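PDB 3KAE: possible protein of nuclear scaffold from Encephalitozoon cuniculi, which probably serves as the Cdc27 (APC3) subunit of the anaphase-promoting complex, here seen as its homodimeric tetratricopeptide-repeat N-terminal domain. Local coordinates for residues E94-V99 with E105-P110; Y35-S40 with T61-Y66; I41-Y44 with T50-L53. All coordinates share one frame; numbering follows the deposited sequence.

Contact 1 of 3, residues E94-V99 with E105-P110; sequences ERDPDV and EMFVDP
F107 and D96 meet because each sets its CG anti to its own carbonyl carbon (chi1 -72° and -79°), which brings the ring beneath the carboxylate across two loops. D96 OD1 comes over one face of the F107 ring, 3.7 Å above the ring plane and above its centre; the carboxylate is tilted 44° from the ring instead of lying flat on it. D96 CB supports the same flank, 3.8 Å from F107 CD2. V99 also reaches the CE2 corner: V99 CG2 approaches obliquely, 3.9 Å from F107 CE2, with CG1 near the same atom, while P97 O stands near the ring plane at the edge, 4.2 Å from F107 CE2. No hydrogen bond joins the two segments, so the fit rests on the ring. D96 OD1, the oxygen above the ring, is probably bonded to T61 OG1, and D96 OD2 makes weak bonds to T61 and T63. Q104 bonds the backbone at V99 N and P97 O, and F107 itself packs on M37 and T63. F107 O bonds R14 of the second subunit. These loops flank helix 101-104, forming an irregular connection between helices 78-89 and 113-126 of the TPR domain, one that reaches the dimer interface.

Contact 2 of 3, residues Y35-S40 with T61-Y66; sequences YRMLMS and TCTSKY
M37 lays its sulfur against the first turn of helix 62-74, with M37 SD 3.5 Å from S64 CA and also 3.7 Å from S64 CB. T63, the preceding residue, adds its methyl beside this: T63 CG2 lies 3.7 Å from M37 SD and is also touched by the methionine methyl, M37 CE, at 3.8 Å. The two side chains cross at a slant, and the contact is apolar, with no hydrogen bond between the segments. M37 starts with CG anti to the backbone N (chi1 -165°), then bends at chi2 and chi3, which carries the thioether across to the serine backbone. Helices 36-45 and 62-74 are separated in the chain by helix 49-57, and their meeting is consistent with the TPR fold, where a helix packs beside the next but one. Further out, a capping box fixes the helix start under the sulfur. T61 OG1 accepts from S64 N over 3.2 Å at 150°, and S64 OG returns the bond by accepting from T61 N over 3.1 Å at 162°. The hydroxyl of T63 is turned to another partner, V108 N, leaving its methyl to the methionine. L56 and F107 also pack on M37, the first from helix 49-57 and the second from the loop before helix 113-126.

Contact 3 of 3, residues I41-Y44 with T50-L53; sequences IVLY and TRAL
L43 reaches helix 49-57 at A52 and R51, with every part of its side chain in use. Its CB meets the alanine methyl, L43 CB to A52 CB being 3.8 Å. One bond further out, L43 CG rests against the start of the arginine chain, 3.9 Å from R51 CB. The two methyls then part company: L43 CD2 sits against the peptide group, 3.8 Å from R51 C, and L43 CD1 lies over one face of the guanidinium, 4.0 Å above its plane and above its centre. Both leucine torsions, chi1 -127° and chi2 26°, depart from staggered values, so the fan of contacts is bought with some torsional strain if the side chain is modelled correctly. The CA atoms of L43 and A52 are 5.4 Å apart, a tight approach that small residues permit between neighbouring antiparallel helices, as in TPR-type packing; helices 36-45 and 49-57 are joined by a short turn. R51 meets L43 at about a right angle, its chain bent at chi3 (65°), and its NH1 forms a salt bridge with E48 in that turn, which is consistent with holding the guanidinium over the methyl. Y44 adds only its backbone, with Y44 N 4.1 Å from A52 CB. Its ring end leads away from residues 50-53, meeting Y49 at the start of helix 49-57 and Y67 edge-to-face on helix 62-74, while R16 of the second subunit packs against it.

Contacts 2 and 3 are buried helix packing and share helix 36-45, which packs on helix 62-74 through M37 in contact 2 and on helix 49-57 through L43 in contact 3; its early and late turns touch both. Their centres are about 9 Å apart, and S40 O lies 3.5 Å from A52 CB. Contact 1, only partly buried, holds loops instead, its centre about 8 Å from that of contact 2; D96 OD2 and C62 SG pack 3.3 Å apart between them. Chemistry follows place: a thioether on a capped helix start in contact 2, aliphatic groups under a guanidinium in contact 3, a ring beneath a carboxylate in contact 1. All three reach the second subunit, contact 2 through Y66 alone.

Contact 1 of 3, residues E94-V99 with E105-P110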
# COMPACT_ATOMS: atom_id res chain seq x y z
N GLU C 94 -9.22 3.63 -22.92
CA GLU C 94 -8.85 2.46 -23.71
C GLU C 94 -8.68 1.24 -22.82
O GLU C 94 -8.52 1.36 -21.60
CB GLU C 94 -7.53 2.70 -24.47
CG GLU C 94 -7.11 4.16 -24.61
CD GLU C 94 -7.92 4.92 -25.64
OE1 GLU C 94 -8.88 4.35 -26.18
OE2 GLU C 94 -7.58 6.10 -25.90
N ARG C 95 -8.72 0.06 -23.43
CA ARG C 95 -8.38 -1.19 -22.75
C ARG C 95 -6.90 -1.19 -22.40
O ARG C 95 -6.05 -0.85 -23.23
CB ARG C 95 -8.69 -2.38 -23.65
CG ARG C 95 -10.13 -2.44 -24.15
CD ARG C 95 -10.36 -3.59 -25.13
NE ARG C 95 -9.98 -3.23 -26.51
CZ ARG C 95 -10.22 -4.00 -27.57
NH1 ARG C 95 -10.84 -5.16 -27.43
NH2 ARG C 95 -9.84 -3.59 -28.78
N ASP C 96 -6.57 -1.58 -21.17
CA ASP C 96 -5.17 -1.71 -20.78
C ASP C 96 -4.45 -2.67 -21.73
O ASP C 96 -5.07 -3.53 -22.35
CB ASP C 96 -5.04 -2.19 -19.33
CG ASP C 96 -5.26 -1.07 -18.32
OD1 ASP C 96 -4.30 -0.70 -17.62
OD2 ASP C 96 -6.40 -0.56 -18.22
N PRO C 97 -3.13 -2.51 -21.85
CA PRO C 97 -2.33 -3.38 -22.71
C PRO C 97 -2.30 -4.83 -22.21
O PRO C 97 -2.37 -5.07 -21.01
CB PRO C 97 -0.92 -2.78 -22.59
CG PRO C 97 -1.12 -1.40 -22.08
CD PRO C 97 -2.33 -1.46 -21.22
N ASP C 98 -2.21 -5.78 -23.14
CA ASP C 98 -1.89 -7.15 -22.77
C ASP C 98 -0.50 -7.13 -22.12
O ASP C 98 0.47 -6.72 -22.75
CB ASP C 98 -1.85 -8.05 -24.01
CG ASP C 98 -3.19 -8.11 -24.74
OD1 ASP C 98 -4.23 -8.18 -24.05
OD2 ASP C 98 -3.19 -8.09 -25.99
N VAL C 99 -0.42 -7.55 -20.87
CA VAL C 99 0.86 -7.52 -20.16
C VAL C 99 1.15 -8.84 -19.46
O VAL C 99 0.30 -9.73 -19.43
CB VAL C 99 0.91 -6.40 -19.11
CG1 VAL C 99 0.42 -5.09 -19.71
CG2 VAL C 99 0.09 -6.77 -17.88
N GLU C 105 -2.99 -8.74 -13.06
CA GLU C 105 -3.75 -8.90 -11.84
C GLU C 105 -3.91 -7.59 -11.07
O GLU C 105 -4.83 -7.45 -10.28
CB GLU C 105 -3.09 -9.94 -10.93
CG GLU C 105 -3.31 -11.38 -11.35
CD GLU C 105 -2.64 -12.36 -10.40
OE1 GLU C 105 -1.69 -11.95 -9.70
OE2 GLU C 105 -3.07 -13.53 -10.36
N MET C 106 -3.00 -6.65 -11.29
CA MET C 106 -3.04 -5.39 -10.55
C MET C 106 -3.93 -4.39 -11.28
O MET C 106 -4.02 -3.23 -10.87
CB MET C 106 -1.64 -4.79 -10.41
CG MET C 106 -0.56 -5.80 -10.08
SD MET C 106 0.94 -4.97 -9.55
CE MET C 106 0.38 -4.31 -7.97
N PHE C 107 -4.54 -4.83 -12.37
CA PHE C 107 -5.32 -3.92 -13.20
C PHE C 107 -6.80 -3.92 -12.86
O PHE C 107 -7.31 -4.86 -12.28
CB PHE C 107 -5.13 -4.20 -14.70
CG PHE C 107 -3.79 -3.80 -15.22
CD1 PHE C 107 -2.92 -3.05 -14.44
CD2 PHE C 107 -3.41 -4.14 -16.51
CE1 PHE C 107 -1.69 -2.68 -14.92
CE2 PHE C 107 -2.18 -3.77 -17.00
CZ PHE C 107 -1.32 -3.04 -16.20
N VAL C 108 -7.46 -2.86 -13.29
CA VAL C 108 -8.84 -2.58 -12.96
C VAL C 108 -9.79 -3.01 -14.08
O VAL C 108 -9.60 -2.64 -15.24
CB VAL C 108 -9.00 -1.07 -12.69
CG1 VAL C 108 -10.28 -0.53 -13.31
CG2 VAL C 108 -8.88 -0.78 -11.22
N ASP C 109 -10.81 -3.78 -13.72
CA ASP C 109 -11.82 -4.24 -14.67
C ASP C 109 -12.99 -3.26 -14.65
O ASP C 109 -13.56 -2.99 -13.60
CB ASP C 109 -12.26 -5.66 -14.30
CG ASP C 109 -13.26 -6.23 -15.27
OD1 ASP C 109 -13.66 -5.52 -16.21
OD2 ASP C 109 -13.66 -7.40 -15.08
N PRO C 110 -13.36 -2.71 -15.82
CA PRO C 110 -14.44 -1.72 -15.91
C PRO C 110 -15.81 -2.29 -15.53
O PRO C 110 -16.78 -1.55 -15.48
CB PRO C 110 -14.44 -1.32 -17.39
CG PRO C 110 -13.12 -1.76 -17.92
CD PRO C 110 -12.73 -2.96 -17.13

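Contact 2 of 3, residues Y35-S40 with T61-Y66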
# COMPACT_ATOMS: atom_id res chain seq x y z
N TYR C 35 4.07 -0.74 -19.48
CA TYR C 35 4.26 -0.99 -18.07
C TYR C 35 4.39 0.30 -17.28
O TYR C 35 4.81 0.27 -16.12
CB TYR C 35 5.53 -1.83 -17.84
CG TYR C 35 5.38 -3.29 -18.20
CD1 TYR C 35 4.56 -4.13 -17.44
CD2 TYR C 35 6.05 -3.83 -19.30
CE1 TYR C 35 4.41 -5.47 -17.77
CE2 TYR C 35 5.91 -5.17 -19.64
CZ TYR C 35 5.09 -5.99 -18.86
OH TYR C 35 4.92 -7.32 -19.17
N ARG C 36 4.05 1.44 -17.90
CA ARG C 36 4.15 2.70 -17.17
C ARG C 36 3.09 2.74 -16.06
O ARG C 36 3.20 3.49 -15.09
CB ARG C 36 3.97 3.90 -18.10
CG ARG C 36 4.35 5.22 -17.44
CD ARG C 36 4.01 6.43 -18.31
NE ARG C 36 4.83 6.50 -19.52
CZ ARG C 36 6.12 6.85 -19.53
NH1 ARG C 36 6.74 7.15 -18.39
NH2 ARG C 36 6.79 6.89 -20.67
N MET C 37 2.05 1.93 -16.24
CA MET C 37 1.02 1.79 -15.25
C MET C 37 1.68 1.28 -13.98
O MET C 37 1.46 1.83 -12.90
CB MET C 37 -0.03 0.79 -15.76
CG MET C 37 -1.37 0.78 -15.01
SD MET C 37 -2.18 2.39 -14.81
CE MET C 37 -1.91 2.65 -13.04
N LEU C 38 2.51 0.25 -14.12
CA LEU C 38 3.18 -0.42 -13.00
C LEU C 38 3.99 0.56 -12.15
O LEU C 38 3.97 0.52 -10.91
CB LEU C 38 4.09 -1.53 -13.51
CG LEU C 38 4.95 -2.30 -12.50
CD1 LEU C 38 4.11 -2.82 -11.33
CD2 LEU C 38 5.66 -3.46 -13.17
N MET C 39 4.72 1.42 -12.84
CA MET C 39 5.47 2.48 -12.22
C MET C 39 4.54 3.36 -11.39
O MET C 39 4.82 3.69 -10.25
CB MET C 39 6.14 3.31 -13.33
CG MET C 39 6.84 4.56 -12.86
SD MET C 39 8.30 4.22 -11.89
CE MET C 39 9.22 5.72 -12.22
N SER C 40 3.42 3.75 -12.01
CA SER C 40 2.43 4.58 -11.35
C SER C 40 1.89 3.94 -10.06
O SER C 40 1.77 4.59 -9.02
CB SER C 40 1.28 4.84 -12.31
OG SER C 40 1.65 5.74 -13.33
N THR C 61 -6.20 4.75 -19.48
CA THR C 61 -6.96 3.52 -19.40
C THR C 61 -7.84 3.53 -18.15
O THR C 61 -7.75 4.42 -17.31
CB THR C 61 -6.05 2.27 -19.40
OG1 THR C 61 -5.33 2.19 -18.16
CG2 THR C 61 -5.06 2.27 -20.58
N CYS C 62 -8.70 2.52 -18.02
CA CYS C 62 -9.51 2.41 -16.82
C CYS C 62 -8.62 2.38 -15.57
O CYS C 62 -8.94 3.04 -14.56
CB CYS C 62 -10.42 1.18 -16.87
SG CYS C 62 -9.60 -0.34 -17.41
N THR C 63 -7.52 1.63 -15.63
CA THR C 63 -6.63 1.48 -14.48
C THR C 63 -5.90 2.78 -14.19
O THR C 63 -5.69 3.15 -13.05
CB THR C 63 -5.57 0.36 -14.65
OG1 THR C 63 -6.20 -0.87 -15.02
CG2 THR C 63 -4.81 0.14 -13.37
N SER C 64 -5.56 3.51 -15.24
CA SER C 64 -4.78 4.73 -15.07
C SER C 64 -5.67 5.82 -14.50
O SER C 64 -5.28 6.52 -13.58
CB SER C 64 -4.11 5.18 -16.39
OG SER C 64 -4.87 6.17 -17.09
N LYS C 65 -6.87 5.95 -15.06
CA LYS C 65 -7.83 6.94 -14.60
C LYS C 65 -8.28 6.64 -13.17
O LYS C 65 -8.50 7.55 -12.38
CB LYS C 65 -9.02 7.02 -15.54
CG LYS C 65 -8.71 7.74 -16.84
CD LYS C 65 -8.23 9.15 -16.56
CE LYS C 65 -7.94 9.90 -17.85
NZ LYS C 65 -7.42 11.27 -17.63
N TYR C 66 -8.38 5.36 -12.85
CA TYR C 66 -8.69 4.98 -11.48
C TYR C 66 -7.61 5.42 -10.48
O TYR C 66 -7.90 6.11 -9.50
CB TYR C 66 -8.98 3.47 -11.38
CG TYR C 66 -9.46 3.06 -10.01
CD1 TYR C 66 -10.72 3.41 -9.56
CD2 TYR C 66 -8.63 2.35 -9.16
CE1 TYR C 66 -11.14 3.06 -8.30
CE2 TYR C 66 -9.05 1.98 -7.91
CZ TYR C 66 -10.30 2.34 -7.49
OH TYR C 66 -10.70 1.97 -6.25

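Contact 3 of 3, residues I41-Y44 with T50-L53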
# COMPACT_ATOMS: atom_id res chain seq x y z
N ILE C 41 1.57 2.66 -10.15
CA ILE C 41 1.07 1.89 -9.01
C ILE C 41 2.07 1.85 -7.87
O ILE C 41 1.75 2.26 -6.75
CB ILE C 41 0.69 0.47 -9.44
CG1 ILE C 41 -0.45 0.54 -10.45
CG2 ILE C 41 0.28 -0.36 -8.24
CD1 ILE C 41 -1.00 -0.80 -10.85
N VAL C 42 3.29 1.41 -8.15
CA VAL C 42 4.31 1.30 -7.12
C VAL C 42 4.58 2.65 -6.48
O VAL C 42 4.81 2.76 -5.28
CB VAL C 42 5.58 0.64 -7.68
CG1 VAL C 42 6.67 0.62 -6.62
CG2 VAL C 42 5.28 -0.78 -8.15
N LEU C 43 4.50 3.70 -7.28
CA LEU C 43 4.66 5.06 -6.76
C LEU C 43 3.49 5.39 -5.82
O LEU C 43 3.67 6.02 -4.77
CB LEU C 43 4.71 6.04 -7.93
CG LEU C 43 5.83 7.07 -8.13
CD1 LEU C 43 7.14 6.67 -7.51
CD2 LEU C 43 6.03 7.34 -9.63
N TYR C 44 2.28 4.98 -6.22
CA TYR C 44 1.10 5.20 -5.38
C TYR C 44 1.31 4.46 -4.06
O TYR C 44 1.19 5.04 -2.99
CB TYR C 44 -0.19 4.73 -6.07
CG TYR C 44 -1.40 4.83 -5.16
CD1 TYR C 44 -2.14 6.01 -5.08
CD2 TYR C 44 -1.76 3.77 -4.33
CE1 TYR C 44 -3.22 6.12 -4.23
CE2 TYR C 44 -2.86 3.87 -3.49
CZ TYR C 44 -3.58 5.05 -3.45
OH TYR C 44 -4.65 5.16 -2.60
N THR C 50 1.85 12.80 -6.23
CA THR C 50 2.19 13.79 -7.25
C THR C 50 3.11 13.19 -8.31
O THR C 50 2.95 13.48 -9.50
CB THR C 50 2.85 15.02 -6.63
OG1 THR C 50 2.09 15.45 -5.49
CG2 THR C 50 2.93 16.15 -7.65
N ARG C 51 4.05 12.35 -7.88
CA ARG C 51 4.94 11.68 -8.83
C ARG C 51 4.17 10.68 -9.68
O ARG C 51 4.41 10.56 -10.89
CB ARG C 51 6.11 11.00 -8.10
CG ARG C 51 7.17 11.97 -7.62
CD ARG C 51 8.38 11.25 -7.06
NE ARG C 51 9.08 10.47 -8.07
CZ ARG C 51 9.94 9.49 -7.79
NH1 ARG C 51 10.21 9.15 -6.53
NH2 ARG C 51 10.52 8.83 -8.78
N ALA C 52 3.26 9.95 -9.05
CA ALA C 52 2.49 8.95 -9.77
C ALA C 52 1.63 9.64 -10.83
O ALA C 52 1.44 9.10 -11.92
CB ALA C 52 1.61 8.12 -8.79
N LEU C 53 1.10 10.82 -10.51
CA LEU C 53 0.25 11.56 -11.44
C LEU C 53 1.03 11.95 -12.69
O LEU C 53 0.50 11.90 -13.81
CB LEU C 53 -0.34 12.80 -10.76
CG LEU C 53 -1.58 12.58 -9.87
CD1 LEU C 53 -1.88 13.81 -9.03
CD2 LEU C 53 -2.81 12.20 -10.70